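Local coordinates for FAD-binding PCMH-type domain-containing protein (Gibberella zeae, PDB 6YJO) that probably acts as an FAD-dependent oxidoreductase that oxidises oligosaccharides, with its flavin held covalently at two points, at residues 202-206 and 207-211; 483-486 and 487-491. All blocks are in the same frame, centred on the assembly; numbering follows the deposited sequence.

Interaction 1 of 2, residues 202-206 and 207-211; sequences IRYAA and DWEYY. With NAG (2-acetamido-2-deoxy-beta-D-glucopyranose), chain B; NAG (2-acetamido-2-deoxy-beta-D-glucopyranose), chain C.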
loop_
_atom_site.group_PDB
_atom_site.type_symbol
_atom_site.label_atom_id
_atom_site.label_comp_id
_atom_site.label_asym_id
_atom_site.label_seq_id
_atom_site.Cartn_x
_atom_site.Cartn_y
_atom_site.Cartn_z
ATOM N N ILE A 202 -18.428 -17.350 -7.350
ATOM C CA ILE A 202 -17.437 -17.372 -6.278
ATOM C C ILE A 202 -16.340 -18.356 -6.663
ATOM O O ILE A 202 -16.609 -19.544 -6.878
ATOM C CB ILE A 202 -18.068 -17.762 -4.933
ATOM C CG1 ILE A 202 -19.343 -16.959 -4.670
ATOM C CG2 ILE A 202 -17.070 -17.542 -3.801
ATOM C CD1 ILE A 202 -20.088 -17.394 -3.414
ATOM N N ARG A 203 -15.104 -17.867 -6.742
ATOM C CA ARG A 203 -13.943 -18.694 -7.035
ATOM C C ARG A 203 -12.981 -18.689 -5.855
ATOM O O ARG A 203 -12.917 -17.725 -5.086
ATOM C CB ARG A 203 -13.192 -18.200 -8.281
ATOM C CG ARG A 203 -13.965 -18.289 -9.585
ATOM C CD ARG A 203 -14.313 -19.715 -9.939
ATOM N NE ARG A 203 -14.811 -19.802 -11.308
ATOM C CZ ARG A 203 -15.689 -20.700 -11.741
ATOM N NH1 ARG A 203 -16.193 -21.606 -10.915
ATOM N NH2 ARG A 203 -16.067 -20.680 -13.008
ATOM N N TYR A 204 -12.232 -19.780 -5.710
ATOM C CA TYR A 204 -10.998 -19.773 -4.937
ATOM C C TYR A 204 -9.850 -19.710 -5.936
ATOM O O TYR A 204 -9.641 -20.652 -6.708
ATOM C CB TYR A 204 -10.863 -20.992 -4.028
ATOM C CG TYR A 204 -9.556 -20.958 -3.271
ATOM C CD1 TYR A 204 -9.347 -20.029 -2.260
ATOM C CD2 TYR A 204 -8.518 -21.819 -3.593
ATOM C CE1 TYR A 204 -8.153 -19.971 -1.578
ATOM C CE2 TYR A 204 -7.316 -21.771 -2.917
ATOM C CZ TYR A 204 -7.137 -20.842 -1.909
ATOM O OH TYR A 204 -5.944 -20.789 -1.227
ATOM N N ALA A 205 -9.120 -18.597 -5.928
ATOM C CA ALA A 205 -8.066 -18.331 -6.896
ATOM C C ALA A 205 -6.715 -18.682 -6.287
ATOM O O ALA A 205 -6.335 -18.125 -5.251
ATOM C CB ALA A 205 -8.101 -16.866 -7.330
ATOM N N ALA A 206 -5.999 -19.605 -6.925
ATOM C CA ALA A 206 -4.649 -19.957 -6.510
ATOM C C ALA A 206 -3.846 -20.313 -7.753
ATOM O O ALA A 206 -4.393 -20.474 -8.846
ATOM C CB ALA A 206 -4.655 -21.101 -5.484
ATOM N N ASP A 207 -2.527 -20.428 -7.575
ATOM C CA ASP A 207 -1.640 -20.594 -8.723
ATOM C C ASP A 207 -2.048 -21.785 -9.583
ATOM O O ASP A 207 -2.002 -21.708 -10.816
ATOM C CB ASP A 207 -0.194 -20.745 -8.250
ATOM C CG ASP A 207 0.520 -19.413 -8.121
ATOM O OD1 ASP A 207 0.018 -18.406 -8.668
ATOM O OD2 ASP A 207 1.590 -19.366 -7.482
ATOM N N TRP A 208 -2.458 -22.887 -8.957
ATOM C CA TRP A 208 -2.774 -24.090 -9.722
ATOM C C TRP A 208 -4.074 -23.920 -10.501
ATOM O O TRP A 208 -4.107 -24.087 -11.725
ATOM C CB TRP A 208 -2.861 -25.299 -8.792
ATOM C CG TRP A 208 -2.757 -26.610 -9.515
ATOM C CD1 TRP A 208 -3.786 -27.434 -9.878
ATOM C CD2 TRP A 208 -1.556 -27.243 -9.969
ATOM N NE1 TRP A 208 -3.297 -28.543 -10.526
ATOM C CE2 TRP A 208 -1.930 -28.450 -10.595
ATOM C CE3 TRP A 208 -0.199 -26.908 -9.905
ATOM C CZ2 TRP A 208 -0.995 -29.324 -11.152
ATOM C CZ3 TRP A 208 0.726 -27.775 -10.458
ATOM C CH2 TRP A 208 0.325 -28.968 -11.073
ATOM N N GLU A 209 -5.160 -23.584 -9.804
ATOM C CA GLU A 209 -6.469 -23.567 -10.442
ATOM C C GLU A 209 -6.657 -22.362 -11.357
ATOM O O GLU A 209 -7.409 -22.450 -12.335
ATOM C CB GLU A 209 -7.570 -23.585 -9.380
ATOM C CG GLU A 209 -7.529 -24.788 -8.443
ATOM C CD GLU A 209 -6.778 -24.505 -7.156
ATOM O OE1 GLU A 209 -5.614 -24.059 -7.226
ATOM O OE2 GLU A 209 -7.359 -24.723 -6.072
ATOM N N TYR A 210 -5.992 -21.235 -11.069
ATOM C CA TYR A 210 -6.234 -19.993 -11.807
ATOM C C TYR A 210 -4.938 -19.173 -11.804
ATOM O O TYR A 210 -4.792 -18.175 -11.093
ATOM C CB TYR A 210 -7.401 -19.209 -11.206
ATOM C CG TYR A 210 -8.735 -19.921 -11.317
ATOM C CD1 TYR A 210 -9.421 -19.969 -12.526
ATOM C CD2 TYR A 210 -9.308 -20.542 -10.215
ATOM C CE1 TYR A 210 -10.637 -20.617 -12.635
ATOM C CE2 TYR A 210 -10.522 -21.192 -10.314
ATOM C CZ TYR A 210 -11.182 -21.227 -11.530
ATOM O OH TYR A 210 -12.394 -21.873 -11.643
ATOM N N TYR A 211 -3.990 -19.597 -12.643
ATOM C CA TYR A 211 -2.645 -19.023 -12.614
ATOM C C TYR A 211 -2.660 -17.533 -12.946
ATOM O O TYR A 211 -2.008 -16.730 -12.270
ATOM C CB TYR A 211 -1.740 -19.779 -13.590
ATOM C CG TYR A 211 -0.257 -19.554 -13.365
ATOM C CD1 TYR A 211 0.417 -20.216 -12.348
ATOM C CD2 TYR A 211 0.468 -18.688 -14.175
ATOM C CE1 TYR A 211 1.771 -20.018 -12.136
ATOM C CE2 TYR A 211 1.825 -18.486 -13.974
ATOM C CZ TYR A 211 2.470 -19.154 -12.951
ATOM O OH TYR A 211 3.817 -18.960 -12.734
HETATM C C1 NAG B . -14.667 -19.155 -16.677
HETATM C C2 NAG B . -13.356 -19.772 -16.152
HETATM C C3 NAG B . -12.676 -20.623 -17.227
HETATM C C4 NAG B . -13.656 -21.649 -17.775
HETATM C C5 NAG B . -14.868 -20.924 -18.337
HETATM C C6 NAG B . -15.921 -21.865 -18.872
HETATM C C7 NAG B . -12.455 -18.297 -14.405
HETATM C C8 NAG B . -11.459 -17.226 -14.083
HETATM N N2 NAG B . -12.452 -18.741 -15.668
HETATM O O3 NAG B . -11.562 -21.281 -16.632
HETATM O O4 NAG B . -13.089 -22.538 -18.735
HETATM O O5 NAG B . -15.488 -20.177 -17.280
HETATM O O6 NAG B . -16.784 -22.306 -17.832
HETATM O O7 NAG B . -13.228 -18.742 -13.560
HETATM C C1 NAG C . -18.318 -15.982 -14.500
HETATM C C2 NAG C . -18.806 -17.320 -15.043
HETATM C C3 NAG C . -17.668 -18.342 -15.069
HETATM C C4 NAG C . -16.432 -17.781 -15.761
HETATM C C5 NAG C . -16.073 -16.413 -15.190
HETATM C C6 NAG C . -14.950 -15.739 -15.943
HETATM C C7 NAG C . -21.051 -18.285 -14.788
HETATM C C8 NAG C . -22.095 -18.757 -13.820
HETATM N N2 NAG C . -19.919 -17.817 -14.249
HETATM O O3 NAG C . -18.115 -19.510 -15.749
HETATM O O4 NAG C . -15.326 -18.639 -15.505
HETATM O O5 NAG C . -17.204 -15.535 -15.260
HETATM O O6 NAG C . -15.430 -15.089 -17.111
HETATM O O7 NAG C . -21.224 -18.324 -16.002
#
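The hydroxyl of Y210 lies over one face of the R203 guanidinium, toward its rim, with OH 3.4 Å from R203 CD and 3.2 Å from R203 NE. The two side chains cross at about a right angle, yet their flat groups are only 20° apart. The angle at NE is too poor for a hydrogen bond, because the N-H points instead to the acetamide O7 of the chain B sugar, 2.9 Å from R203 NE. A weak second bond, 3.3 Å from R203 NH2 to O4 of the chain C sugar, comes in at the guanidinium edge. A bend at chi2 (-63°) swings the arginine round to the glycan. Y210 CG lies beside its own backbone N (chi1 -65°), which turns the ring back over the strand. There, Y210 CD2 packs 3.5 Å from Y204 O at the ring edge, while Y210 CE1 comes within 3.3 Å of O7 of the chain B sugar. Y210 N closes the turn on A206 O (2.8 Å). D207 directs its OD1 to R218 of helix 211-220, in a salt bridge. This is an alpha-turn joining strand 202-206 to helix 211-220, with Y210 at the helix N-cap and with R203 and Y210 packing against the attached glycan.

Interaction 2 of 2, residues 483-486 and 487-491; sequences KKLK and AELDP. With NAG (2-acetamido-2-deoxy-beta-D-glucopyranose), chain C.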
loop_
_atom_site.group_PDB
_atom_site.type_symbol
_atom_site.label_atom_id
_atom_site.label_comp_id
_atom_site.label_asym_id
_atom_site.label_seq_id
_atom_site.Cartn_x
_atom_site.Cartn_y
_atom_site.Cartn_z
ATOM N N LYS A 483 -4.745 -6.068 -19.133
ATOM C CA LYS A 483 -5.872 -5.651 -19.961
ATOM C C LYS A 483 -6.514 -6.845 -20.659
ATOM O O LYS A 483 -7.737 -6.888 -20.834
ATOM C CB LYS A 483 -5.410 -4.618 -20.985
ATOM C CG LYS A 483 -5.038 -3.275 -20.387
ATOM C CD LYS A 483 -4.293 -2.414 -21.394
ATOM C CE LYS A 483 -5.075 -1.164 -21.760
ATOM N NZ LYS A 483 -6.418 -1.469 -22.333
ATOM N N LYS A 484 -5.702 -7.822 -21.074
ATOM C CA LYS A 484 -6.262 -9.022 -21.688
ATOM C C LYS A 484 -7.127 -9.778 -20.691
ATOM O O LYS A 484 -8.209 -10.267 -21.037
ATOM C CB LYS A 484 -5.141 -9.921 -22.208
ATOM C CG LYS A 484 -5.630 -11.070 -23.075
ATOM C CD LYS A 484 -4.481 -11.928 -23.584
ATOM C CE LYS A 484 -4.062 -12.983 -22.575
ATOM N NZ LYS A 484 -5.136 -13.983 -22.324
ATOM N N LEU A 485 -6.669 -9.865 -19.440
ATOM C CA LEU A 485 -7.409 -10.592 -18.415
ATOM C C LEU A 485 -8.634 -9.817 -17.945
ATOM O O LEU A 485 -9.651 -10.422 -17.593
ATOM C CB LEU A 485 -6.482 -10.891 -17.240
ATOM C CG LEU A 485 -7.053 -11.662 -16.054
ATOM C CD1 LEU A 485 -7.671 -12.977 -16.496
ATOM C CD2 LEU A 485 -5.942 -11.900 -15.045
ATOM N N LYS A 486 -8.553 -8.486 -17.923
ATOM C CA LYS A 486 -9.715 -7.682 -17.560
ATOM C C LYS A 486 -10.869 -7.917 -18.530
ATOM O O LYS A 486 -12.034 -7.980 -18.119
ATOM C CB LYS A 486 -9.322 -6.204 -17.518
ATOM C CG LYS A 486 -10.464 -5.231 -17.263
ATOM C CD LYS A 486 -10.825 -5.109 -15.791
ATOM C CE LYS A 486 -11.994 -4.148 -15.607
ATOM N NZ LYS A 486 -12.355 -3.912 -14.184
ATOM N N ALA A 487 -10.562 -8.062 -19.822
ATOM C CA ALA A 487 -11.611 -8.311 -20.806
ATOM C C ALA A 487 -12.235 -9.688 -20.611
ATOM O O ALA A 487 -13.444 -9.860 -20.812
ATOM C CB ALA A 487 -11.049 -8.166 -22.219
ATOM N N GLU A 488 -11.425 -10.680 -20.228
ATOM C CA GLU A 488 -11.960 -12.000 -19.910
ATOM C C GLU A 488 -13.008 -11.918 -18.809
ATOM O O GLU A 488 -14.126 -12.426 -18.951
ATOM C CB GLU A 488 -10.833 -12.931 -19.466
ATOM C CG GLU A 488 -10.343 -13.922 -20.496
ATOM C CD GLU A 488 -9.744 -15.161 -19.841
ATOM O OE1 GLU A 488 -10.518 -16.019 -19.360
ATOM O OE2 GLU A 488 -8.499 -15.267 -19.778
ATOM N N LEU A 489 -12.660 -11.267 -17.699
ATOM C CA LEU A 489 -13.375 -11.408 -16.438
ATOM C C LEU A 489 -14.349 -10.274 -16.158
ATOM O O LEU A 489 -15.451 -10.527 -15.669
ATOM C CB LEU A 489 -12.363 -11.512 -15.291
ATOM C CG LEU A 489 -11.345 -12.645 -15.473
ATOM C CD1 LEU A 489 -10.315 -12.659 -14.351
ATOM C CD2 LEU A 489 -12.051 -13.993 -15.578
ATOM N N ASP A 490 -13.978 -9.030 -16.445
ATOM C CA ASP A 490 -14.843 -7.873 -16.221
ATOM C C ASP A 490 -14.873 -7.046 -17.500
ATOM O O ASP A 490 -14.258 -5.977 -17.581
ATOM C CB ASP A 490 -14.352 -7.045 -15.032
ATOM C CG ASP A 490 -15.386 -6.053 -14.538
ATOM O OD1 ASP A 490 -16.572 -6.189 -14.910
ATOM O OD2 ASP A 490 -15.012 -5.135 -13.776
ATOM N N PRO A 491 -15.593 -7.517 -18.529
ATOM C CA PRO A 491 -15.541 -6.840 -19.831
ATOM C C PRO A 491 -16.349 -5.554 -19.850
ATOM O O PRO A 491 -15.960 -4.579 -20.499
ATOM C CB PRO A 491 -16.115 -7.886 -20.800
ATOM C CG PRO A 491 -16.688 -9.016 -19.927
ATOM C CD PRO A 491 -16.637 -8.554 -18.501
HETATM C C1 NAG C . -18.318 -15.982 -14.500
HETATM C C2 NAG C . -18.806 -17.320 -15.043
HETATM C C3 NAG C . -17.668 -18.342 -15.069
HETATM C C4 NAG C . -16.432 -17.781 -15.761
HETATM C C5 NAG C . -16.073 -16.413 -15.190
HETATM C C6 NAG C . -14.950 -15.739 -15.943
HETATM C C7 NAG C . -21.051 -18.285 -14.788
HETATM C C8 NAG C . -22.095 -18.757 -13.820
HETATM N N2 NAG C . -19.919 -17.817 -14.249
HETATM O O3 NAG C . -18.115 -19.510 -15.749
HETATM O O4 NAG C . -15.326 -18.639 -15.505
HETATM O O5 NAG C . -17.204 -15.535 -15.260
HETATM O O6 NAG C . -15.430 -15.089 -17.111
HETATM O O7 NAG C . -21.224 -18.324 -16.002
HETATM O O HOH W 1 -7.736 -14.529 -22.197
#
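K486 NZ is held by several groups at once: OD2 of D490 at 3.0 Å in a salt bridge, the carboxylate of D493 in another, and the backbone O of S223. K486 and D490 run side by side in the same direction. The lysine leaves the helix with CG opposite its backbone N (chi1 175°), bends at chi2 and then extends straight along D490, which it meets on the anti side of OD2, 31° out of the carboxylate plane. D490 is itself held by the backbone N-H groups of M494, at OD1, and F495, at OD2, so its carboxylate is fixed from both oxygens. D490 N also donates to K486 O (2.8 Å), extending the helical bonding to the first residue beyond the helix. On a neighbouring face of the helix, L485 CD1 presses against L489 CD1, one turn along, at 3.4 Å. L489 CD2 then meets C6 of the chain C sugar, also at 3.4 Å. On the solvent side K484 and E488 do not touch directly; a water bridges them, 2.7 Å from K484 NZ and 2.6 Å from E488 OE2. Two carboxylates and a carbonyl around one buried ammonium would favour a charged K486, whereas the exposed K484-E488 pair is probably a looser, water-mediated attraction.

How the interactions relate
The two contacts lie in series, neither nested nor crossing. Interaction 1 closes the short turn from strand 202-206, at the edge of the antiparallel sheet, into helix 211-220. Much later in the chain, interaction 2 forms the final turns of helix 479-489, in the berberine-like C-terminal part of the chain. Their centres are 16 Å apart and they do not touch, but helix 211-220 lies between them: L213 meets A205 from one and L489 from the other, while A216 packs on L485. The chain C sugar also touches both. Strand, C-terminal helix and glycan thus converge on one flank of the FAD-binding domain.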